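Local coordinates for protein putative ferredoxin (Rhodopseudomonas palustris, PDB 4ID8) that carries a single [3Fe-4S] cluster and probably serves as an electron-transfer ferredoxin for its associated cytochrome, CYP194A4, at residues 7-12 / 34-39; 15-20 / 58-63. All coordinates share one frame; numbering follows the deposited sequence.

Contact 1 (7-12 / 34-39). With F3S (Fe3-s4 cluster), chain B.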
loop_
_atom_site.group_PDB
_atom_site.type_symbol
_atom_site.label_atom_id
_atom_site.label_comp_id
_atom_site.label_asym_id
_atom_site.label_seq_id
_atom_site.Cartn_x
_atom_site.Cartn_y
_atom_site.Cartn_z
ATOM N N ILE A 7 -4.109 1.547 5.791
ATOM C CA ILE A 7 -3.928 1.367 4.351
ATOM C C ILE A 7 -4.822 0.275 3.843
ATOM O O ILE A 7 -4.988 -0.718 4.518
ATOM C CB ILE A 7 -2.586 0.771 4.040
ATOM C CG1 ILE A 7 -1.445 1.629 4.490
ATOM C CG2 ILE A 7 -2.453 0.634 2.555
ATOM C CD1 ILE A 7 -1.101 2.682 3.434
ATOM N N HIS A 8 -5.365 0.435 2.649
ATOM C CA HIS A 8 -6.034 -0.667 1.959
ATOM C C HIS A 8 -5.653 -0.709 0.491
ATOM O O HIS A 8 -5.630 0.309 -0.173
ATOM C CB HIS A 8 -7.549 -0.508 2.126
ATOM C CG HIS A 8 -8.376 -1.427 1.282
ATOM N ND1 HIS A 8 -8.346 -2.801 1.419
ATOM C CD2 HIS A 8 -9.297 -1.160 0.326
ATOM C CE1 HIS A 8 -9.179 -3.339 0.535
ATOM N NE2 HIS A 8 -9.762 -2.364 -0.145
ATOM N N VAL A 9 -5.384 -1.885 -0.048
ATOM C CA VAL A 9 -5.252 -2.009 -1.512
ATOM C C VAL A 9 -6.489 -2.598 -2.089
ATOM O O VAL A 9 -6.909 -3.677 -1.692
ATOM C CB VAL A 9 -4.092 -2.947 -1.879
ATOM C CG1 VAL A 9 -3.920 -3.021 -3.392
ATOM C CG2 VAL A 9 -2.812 -2.521 -1.164
ATOM N N ASP A 10 -7.090 -1.944 -3.054
ATOM C CA ASP A 10 -8.271 -2.509 -3.715
ATOM C C ASP A 10 -7.818 -3.556 -4.722
ATOM O O ASP A 10 -7.112 -3.253 -5.672
ATOM C CB ASP A 10 -9.015 -1.378 -4.414
ATOM C CG ASP A 10 -10.301 -1.822 -5.122
ATOM O OD1 ASP A 10 -11.188 -0.958 -5.251
ATOM O OD2 ASP A 10 -10.437 -2.977 -5.582
ATOM N N GLN A 11 -8.233 -4.790 -4.527
ATOM C CA GLN A 11 -7.744 -5.863 -5.332
ATOM C C GLN A 11 -8.178 -5.755 -6.777
ATOM O O GLN A 11 -7.471 -6.200 -7.686
ATOM C CB GLN A 11 -8.193 -7.183 -4.737
ATOM C CG GLN A 11 -7.503 -7.530 -3.418
ATOM C CD GLN A 11 -5.989 -7.358 -3.494
ATOM O OE1 GLN A 11 -5.295 -8.075 -4.199
ATOM N NE2 GLN A 11 -5.476 -6.393 -2.760
ATOM N N ASP A 12 -9.345 -5.161 -7.013
ATOM C CA ASP A 12 -9.774 -4.991 -8.383
ATOM C C ASP A 12 -8.963 -3.969 -9.187
ATOM O O ASP A 12 -8.678 -4.187 -10.383
ATOM C CB ASP A 12 -11.274 -4.747 -8.466
ATOM C CG ASP A 12 -12.086 -6.025 -8.188
ATOM O OD1 ASP A 12 -11.715 -7.102 -8.704
ATOM O OD2 ASP A 12 -13.100 -5.948 -7.446
ATOM N N GLY A 34 1.630 -11.371 -7.775
ATOM C CA GLY A 34 2.081 -10.001 -7.817
ATOM C C GLY A 34 1.184 -8.905 -7.284
ATOM O O GLY A 34 1.535 -7.734 -7.378
ATOM N N ASN A 35 0.047 -9.268 -6.717
ATOM C CA ASN A 35 -0.884 -8.278 -6.185
ATOM C C ASN A 35 -0.553 -7.904 -4.773
ATOM O O ASN A 35 -0.087 -8.747 -3.973
ATOM C CB ASN A 35 -2.296 -8.811 -6.241
ATOM C CG ASN A 35 -2.761 -9.049 -7.649
ATOM O OD1 ASN A 35 -3.013 -8.115 -8.398
ATOM N ND2 ASN A 35 -2.884 -10.295 -8.014
ATOM N N ALA A 36 -0.763 -6.633 -4.474
ATOM C CA ALA A 36 -0.420 -6.125 -3.169
ATOM C C ALA A 36 -1.615 -6.163 -2.197
ATOM O O ALA A 36 -2.789 -6.109 -2.597
ATOM C CB ALA A 36 0.155 -4.748 -3.270
ATOM N N HIS A 37 -1.299 -6.272 -0.912
ATOM C CA HIS A 37 -2.294 -6.142 0.128
ATOM C C HIS A 37 -1.641 -5.562 1.392
ATOM O O HIS A 37 -0.437 -5.773 1.613
ATOM C CB HIS A 37 -3.025 -7.481 0.389
ATOM C CG HIS A 37 -2.110 -8.615 0.671
ATOM N ND1 HIS A 37 -1.794 -9.570 -0.277
ATOM C CD2 HIS A 37 -1.424 -8.958 1.801
ATOM C CE1 HIS A 37 -0.950 -10.452 0.260
ATOM N NE2 HIS A 37 -0.715 -10.109 1.522
ATOM N N GLU A 38 -2.422 -4.821 2.199
ATOM C CA GLU A 38 -1.960 -4.336 3.498
ATOM C C GLU A 38 -1.542 -5.467 4.438
ATOM O O GLU A 38 -2.046 -6.540 4.398
ATOM C CB GLU A 38 -2.990 -3.447 4.177
ATOM C CG GLU A 38 -4.348 -4.095 4.344
ATOM C CD GLU A 38 -5.224 -3.890 3.119
ATOM O OE1 GLU A 38 -4.643 -3.835 2.003
ATOM O OE2 GLU A 38 -6.481 -3.791 3.259
ATOM N N LYS A 39 -0.630 -5.166 5.339
ATOM C CA LYS A 39 0.225 -6.158 5.987
ATOM C C LYS A 39 -0.088 -6.071 7.477
ATOM O O LYS A 39 -0.319 -4.991 8.002
ATOM C CB LYS A 39 1.665 -5.752 5.651
ATOM C CG LYS A 39 2.821 -6.603 6.067
ATOM C CD LYS A 39 4.108 -5.872 5.757
ATOM C CE LYS A 39 5.330 -6.764 5.721
ATOM N NZ LYS A 39 6.287 -6.602 6.896
HETATM FE FE1 F3S B . -0.758 -2.838 -7.054
HETATM FE FE3 F3S B . 1.024 -1.726 -5.579
HETATM FE FE4 F3S B . -0.405 -0.290 -7.130
HETATM S S1 F3S B . 1.261 -3.652 -6.644
HETATM S S2 F3S B . -0.814 -1.635 -8.918
HETATM S S3 F3S B . -1.091 -1.420 -5.420
HETATM S S4 F3S B . 1.781 -0.085 -6.899
HETATM O O HOH W 1 -6.689 -5.777 0.004
HETATM O O HOH W 2 -3.939 -9.916 -1.820
#
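V9 packs its two methyl branches against A36 and H37 where strand 7-9 runs antiparallel to strand 36-38, the short axes 152° apart. This is the tight side, with V9 and A36 both buried. V9 CG1, anti to the backbone N (chi1 -177°), lies 3.4 Å from A36 O and reaches S3 of the cluster, while CG2 meets A36 CB and H37 CA. A36 CB stands 3.7 Å from cluster atom S1. On the solvent side, where H8 and Q11 are exposed, polar groups and waters take over. E38 doubles back at chi2 (-87°), and its carboxylate grips two donors of the other strand: OE2 takes H8 ND1 at 2.8 Å through its syn lone pair, in the imidazole plane, although ring and carboxylate planes stand nearly perpendicular; OE1 receives V9 N at 2.9 Å. An alanine in place of E38 would probably leave V9 N and H8 ND1 without these acceptors and set the imidazole free to turn. Further along, Q11 sends NE2 almost straight onto A36 O (2.7 Å, nearly along the C=O axis). One water joins V9 O and Q11 NE2; another is hydrogen-bonded to H37 ND1 and more weakly to Q11 OE1. Bonds from the E38 and Q11 side chains thus tie the two segments together, as part of the small ferredoxin fold whose V9 and A36 line the [3Fe-4S] cluster pocket.

Contact 2 (15-20 / 58-63). With F3S (Fe3-s4 cluster), chain B.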
loop_
_atom_site.group_PDB
_atom_site.type_symbol
_atom_site.label_atom_id
_atom_site.label_comp_id
_atom_site.label_asym_id
_atom_site.label_seq_id
_atom_site.Cartn_x
_atom_site.Cartn_y
_atom_site.Cartn_z
ATOM N N GLN A 15 -2.890 -3.825 -10.418
ATOM C CA GLN A 15 -2.361 -4.576 -11.583
ATOM C C GLN A 15 -0.904 -5.063 -11.324
ATOM O O GLN A 15 -0.145 -5.334 -12.255
ATOM C CB GLN A 15 -2.385 -3.699 -12.844
ATOM C CG GLN A 15 -3.753 -3.206 -13.366
ATOM C CD GLN A 15 -4.781 -4.290 -13.409
ATOM O OE1 GLN A 15 -5.921 -4.083 -12.988
ATOM N NE2 GLN A 15 -4.396 -5.473 -13.880
ATOM N N GLY A 16 -0.523 -5.149 -10.058
ATOM C CA GLY A 16 0.834 -5.555 -9.659
ATOM C C GLY A 16 2.067 -4.833 -10.173
ATOM O O GLY A 16 3.087 -5.479 -10.499
ATOM N N HIS A 17 2.005 -3.500 -10.268
ATOM C CA HIS A 17 3.203 -2.676 -10.515
ATOM C C HIS A 17 4.304 -2.872 -9.492
ATOM O O HIS A 17 5.475 -2.809 -9.844
ATOM C CB HIS A 17 2.816 -1.215 -10.611
ATOM C CG HIS A 17 2.009 -0.918 -11.835
ATOM N ND1 HIS A 17 0.636 -0.995 -11.852
ATOM C CD2 HIS A 17 2.385 -0.613 -13.096
ATOM C CE1 HIS A 17 0.192 -0.696 -13.060
ATOM N NE2 HIS A 17 1.235 -0.490 -13.841
ATOM N N ALA A 18 3.911 -3.140 -8.250
ATOM C CA ALA A 18 4.786 -3.333 -7.116
ATOM C C ALA A 18 5.553 -2.072 -6.649
ATOM O O ALA A 18 6.548 -2.197 -5.919
ATOM C CB ALA A 18 5.757 -4.571 -7.320
ATOM N N ARG A 19 5.077 -0.879 -7.036
ATOM C CA ARG A 19 5.729 0.357 -6.614
ATOM C C ARG A 19 5.548 0.539 -5.116
ATOM O O ARG A 19 6.483 0.969 -4.419
ATOM C CB ARG A 19 5.161 1.576 -7.367
ATOM C CG ARG A 19 5.288 1.516 -8.926
ATOM C CD ARG A 19 5.145 2.896 -9.639
ATOM N NE ARG A 19 6.399 3.674 -9.605
ATOM C CZ ARG A 19 7.514 3.406 -10.307
ATOM N NH1 ARG A 19 7.572 2.367 -11.139
ATOM N NH2 ARG A 19 8.597 4.174 -10.152
ATOM N N CYS A 20 4.334 0.222 -4.645
ATOM C CA CYS A 20 3.972 0.257 -3.235
ATOM C C CYS A 20 4.955 -0.564 -2.392
ATOM O O CYS A 20 5.402 -0.134 -1.310
ATOM C CB CYS A 20 2.545 -0.296 -3.034
ATOM S SG CYS A 20 2.252 -1.984 -3.709
ATOM N N ASN A 58 2.056 7.268 -5.753
ATOM C CA ASN A 58 2.773 6.500 -6.774
ATOM C C ASN A 58 2.094 5.314 -7.499
ATOM O O ASN A 58 2.516 4.962 -8.606
ATOM C CB ASN A 58 4.105 6.060 -6.206
ATOM C CG ASN A 58 5.213 6.852 -6.782
ATOM O OD1 ASN A 58 5.112 8.078 -6.861
ATOM N ND2 ASN A 58 6.240 6.172 -7.289
ATOM N N CYS A 59 1.058 4.726 -6.906
ATOM C CA CYS A 59 0.358 3.644 -7.581
ATOM C C CYS A 59 -0.278 4.132 -8.897
ATOM O O CYS A 59 -1.184 4.957 -8.868
ATOM C CB CYS A 59 -0.717 2.984 -6.721
ATOM S SG CYS A 59 -1.522 1.529 -7.625
ATOM N N PRO A 60 0.146 3.552 -10.050
ATOM C CA PRO A 60 -0.437 3.929 -11.361
ATOM C C PRO A 60 -1.923 3.661 -11.507
ATOM O O PRO A 60 -2.550 4.287 -12.337
ATOM C CB PRO A 60 0.386 3.078 -12.369
ATOM C CG PRO A 60 1.673 2.729 -11.601
ATOM C CD PRO A 60 1.162 2.487 -10.209
ATOM N N GLU A 61 -2.478 2.763 -10.690
ATOM C CA GLU A 61 -3.850 2.281 -10.833
ATOM C C GLU A 61 -4.834 2.917 -9.846
ATOM O O GLU A 61 -6.078 2.631 -9.874
ATOM C CB GLU A 61 -3.875 0.777 -10.679
ATOM C CG GLU A 61 -2.948 0.005 -11.629
ATOM C CD GLU A 61 -3.186 0.275 -13.156
ATOM O OE1 GLU A 61 -2.228 0.119 -13.974
ATOM O OE2 GLU A 61 -4.323 0.653 -13.542
ATOM N N ASN A 62 -4.273 3.778 -8.987
ATOM C CA ASN A 62 -4.985 4.441 -7.877
ATOM C C ASN A 62 -5.698 3.460 -6.979
ATOM O O ASN A 62 -6.821 3.676 -6.532
ATOM C CB ASN A 62 -5.870 5.616 -8.365
ATOM C CG ASN A 62 -5.015 6.772 -8.967
ATOM O OD1 ASN A 62 -3.893 7.128 -8.467
ATOM N ND2 ASN A 62 -5.509 7.324 -10.060
ATOM N N ALA A 63 -4.987 2.367 -6.734
ATOM C CA ALA A 63 -5.503 1.198 -6.035
ATOM C C ALA A 63 -5.439 1.324 -4.508
ATOM O O ALA A 63 -6.111 0.571 -3.836
ATOM C CB ALA A 63 -4.762 -0.045 -6.484
HETATM FE FE1 F3S B . -0.758 -2.838 -7.054
HETATM FE FE3 F3S B . 1.024 -1.726 -5.579
HETATM FE FE4 F3S B . -0.405 -0.290 -7.130
HETATM S S1 F3S B . 1.261 -3.652 -6.644
HETATM S S2 F3S B . -0.814 -1.635 -8.918
HETATM S S3 F3S B . -1.091 -1.420 -5.420
HETATM S S4 F3S B . 1.781 -0.085 -6.899
#
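P60 packs over one face of the H17 imidazole, its CG above the ring centre, 3.7 Å from the centroid and 10° off the normal: a CH-pi contact at the rim of the [3Fe-4S] cluster site. The two segments run in opposite directions past the cluster. H17 CG is anti to its carbonyl carbon (chi1 -68°), beside the backbone N. An edge of the ring faces S2 of the cluster, but which of its ring atoms are nitrogens is doubtful, since the imidazole may be turned over. E61 bends at chi2 (-57°), and its CD lies 3.5 Å from Q15 CG; Q15 crosses it at about a right angle. R19 contributes its aliphatic part: R19 CD passes 3.5 Å from N58 O and approaches P60 CG, before the chain bends at chi3, which puts NE beside N58 ND2, at the edge of the guanidinium, a meeting of two donors without a hydrogen bond. Inside this surface layer lie two buried cysteine ligands. C20 SG, between its backbone N and carbonyl carbon, binds iron FE3, and C59 SG, anti to its own N, binds FE4. C59 begins the type I turn that ends at N62, and C59 SG accepts a hydrogen bond from E61 N within the turn (3.4 Å) and a weak one from A63 N just after it (3.7 Å).

Overall arrangement
Contact 1 is partly buried and rests on strands 6-9 and 36-38; contact 2 is a surface contact, formed by the cluster-binding loop leading into helix 19-23 and the turn after helix 49-58. Both border the same cluster, but differently: 7-12 / 34-39 lends apolar carbons from V9 and A36, whereas 15-20 / 58-63 supplies cysteine ligands to two irons. Hydrogen bonds to side chains link the segments of the first, while CH-pi and van der Waals contacts join those of the second. The segments alternate along the chain, and the contacts meet directly: D10 N probably bonds to A63 O at 2.8 Å, and A36 CB packs on C20 SG.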